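Local atomic coordinates of FOKI restriction endonuclease (PDB entry 2FOK), a protein that recognises a specific DNA sequence and, as a type IIS restriction endonuclease, cleaves the duplex at a site removed from it, using metal ions. Residues 40-45 against 54-59. Sequence-based numbering, arbitrary orientation.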
loop_
_atom_site.group_PDB
_atom_site.type_symbol
_atom_site.label_atom_id
_atom_site.label_comp_id
_atom_site.label_asym_id
_atom_site.label_seq_id
_atom_site.Cartn_x
_atom_site.Cartn_y
_atom_site.Cartn_z
ATOM N N ILE A 40 14.421 22.396 -28.828
ATOM C CA ILE A 40 13.200 23.164 -29.001
ATOM C C ILE A 40 12.360 23.376 -27.750
ATOM O O ILE A 40 12.017 24.511 -27.414
ATOM C CB ILE A 40 12.323 22.512 -30.077
ATOM C CG1 ILE A 40 12.966 22.722 -31.454
ATOM C CG2 ILE A 40 10.917 23.089 -30.028
ATOM C CD1 ILE A 40 12.803 21.549 -32.404
ATOM N N LYS A 41 12.024 22.284 -27.069
ATOM C CA LYS A 41 11.201 22.337 -25.864
ATOM C C LYS A 41 11.799 23.098 -24.696
ATOM O O LYS A 41 11.123 23.910 -24.068
ATOM C CB LYS A 41 10.883 20.921 -25.391
ATOM C CG LYS A 41 9.944 20.172 -26.299
ATOM C CD LYS A 41 8.499 20.540 -26.024
ATOM C CE LYS A 41 7.578 19.738 -26.926
ATOM N NZ LYS A 41 8.255 18.471 -27.315
ATOM N N ILE A 42 13.062 22.815 -24.398
ATOM C CA ILE A 42 13.755 23.440 -23.273
ATOM C C ILE A 42 14.013 24.937 -23.452
ATOM O O ILE A 42 13.621 25.739 -22.608
ATOM C CB ILE A 42 15.085 22.686 -22.972
ATOM C CG1 ILE A 42 14.763 21.343 -22.305
ATOM C CG2 ILE A 42 15.976 23.510 -22.055
ATOM C CD1 ILE A 42 15.971 20.574 -21.836
ATOM N N PRO A 43 14.661 25.336 -24.558
ATOM C CA PRO A 43 14.904 26.771 -24.722
ATOM C C PRO A 43 13.593 27.558 -24.784
ATOM O O PRO A 43 13.572 28.770 -24.565
ATOM C CB PRO A 43 15.701 26.865 -26.027
ATOM C CG PRO A 43 15.455 25.580 -26.739
ATOM C CD PRO A 43 15.178 24.546 -25.690
ATOM N N THR A 44 12.502 26.854 -25.066
ATOM C CA THR A 44 11.183 27.470 -25.168
ATOM C C THR A 44 10.411 27.553 -23.852
ATOM O O THR A 44 9.996 28.635 -23.437
ATOM C CB THR A 44 10.310 26.713 -26.171
ATOM O OG1 THR A 44 10.783 26.981 -27.489
ATOM C CG2 THR A 44 8.867 27.150 -26.064
ATOM N N LEU A 45 10.210 26.414 -23.200
ATOM C CA LEU A 45 9.458 26.387 -21.954
ATOM C C LEU A 45 10.290 26.672 -20.713
ATOM O O LEU A 45 9.740 26.932 -19.644
ATOM C CB LEU A 45 8.757 25.041 -21.807
ATOM C CG LEU A 45 7.991 24.619 -23.063
ATOM C CD1 LEU A 45 7.652 23.145 -22.974
ATOM C CD2 LEU A 45 6.730 25.480 -23.209
ATOM N N GLU A 54 22.210 25.206 -18.611
ATOM C CA GLU A 54 22.764 24.060 -17.903
ATOM C C GLU A 54 22.159 22.736 -18.384
ATOM O O GLU A 54 22.834 21.709 -18.403
ATOM C CB GLU A 54 22.514 24.215 -16.401
ATOM C CG GLU A 54 23.420 25.226 -15.728
ATOM C CD GLU A 54 22.985 25.555 -14.313
ATOM O OE1 GLU A 54 21.996 24.953 -13.839
ATOM O OE2 GLU A 54 23.631 26.418 -13.679
ATOM N N LEU A 55 20.886 22.764 -18.773
ATOM C CA LEU A 55 20.201 21.557 -19.223
ATOM C C LEU A 55 20.524 21.148 -20.664
ATOM O O LEU A 55 20.907 19.999 -20.908
ATOM C CB LEU A 55 18.682 21.715 -19.042
ATOM C CG LEU A 55 18.144 21.540 -17.611
ATOM C CD1 LEU A 55 16.675 21.922 -17.565
ATOM C CD2 LEU A 55 18.309 20.101 -17.154
ATOM N N VAL A 56 20.375 22.063 -21.621
ATOM C CA VAL A 56 20.678 21.704 -23.005
ATOM C C VAL A 56 22.131 21.237 -23.066
ATOM O O VAL A 56 22.469 20.304 -23.791
ATOM C CB VAL A 56 20.454 22.896 -24.004
ATOM C CG1 VAL A 56 19.243 23.726 -23.584
ATOM C CG2 VAL A 56 21.696 23.763 -24.099
ATOM N N ALA A 57 22.981 21.877 -22.270
ATOM C CA ALA A 57 24.388 21.521 -22.226
ATOM C C ALA A 57 24.509 20.081 -21.770
ATOM O O ALA A 57 25.232 19.293 -22.375
ATOM C CB ALA A 57 25.142 22.444 -21.253
ATOM N N ILE A 58 23.795 19.743 -20.697
ATOM C CA ILE A 58 23.836 18.394 -20.151
ATOM C C ILE A 58 23.333 17.387 -21.179
ATOM O O ILE A 58 23.813 16.255 -21.229
ATOM C CB ILE A 58 23.013 18.305 -18.838
ATOM C CG1 ILE A 58 23.967 18.243 -17.644
ATOM C CG2 ILE A 58 22.109 17.075 -18.833
ATOM C CD1 ILE A 58 24.430 16.840 -17.309
ATOM N N MET A 59 22.374 17.800 -22.004
ATOM C CA MET A 59 21.833 16.921 -23.033
ATOM C C MET A 59 22.778 16.886 -24.214
ATOM O O MET A 59 22.614 16.089 -25.141
ATOM C CB MET A 59 20.464 17.416 -23.489
ATOM C CG MET A 59 19.429 17.374 -22.384
ATOM S SD MET A 59 17.757 17.366 -22.993
ATOM C CE MET A 59 17.799 16.043 -24.190
#
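I42 reaches across to overlap V56, L55 and M59 on the facing helix, its two branches dividing the work. The CG2 methyl, anti to the backbone N, meets CG1 of V56, with I42 CG2 and V56 CG1 3.6 Å apart. The other branch is extended (chi2 -174°), which places CD1 against L55 and M59, residues one turn apart on the facing helix. There I42 CD1 lies 3.8 Å from SD of M59 and 4.1 Å from CB of L55. The M59 chain bends near its end, and it is the sulfur that touches I42. Against L55, by contrast, the isoleucine runs nearly perpendicular and meets the base of the leucine side chain. No hydrogen bond joins the two segments, and the contact is wholly apolar, with I42, L55 and M59 buried.

The segments run almost antiparallel, at 170°, with axes 10.0 Å apart, a separation spanned by side chains; the short connection after L45 turns the chain back. P43 kinks the first helix because its N cannot bond to the preceding turn; one turn after I40, the T44 hydroxyl donates to the I40 carbonyl, 2.8 Å from T44 OG1 to I40 O.

Helices 32-45 and 49-60 thus pair as a helical hairpin within the first recognition subdomain, a member of the helix-turn-helix clan. Helix 87-91 adds A90 against I42 and I87 against L55 and M59, while V37 of helix 32-45 and Y66 of strand 66-67 also pack on M59.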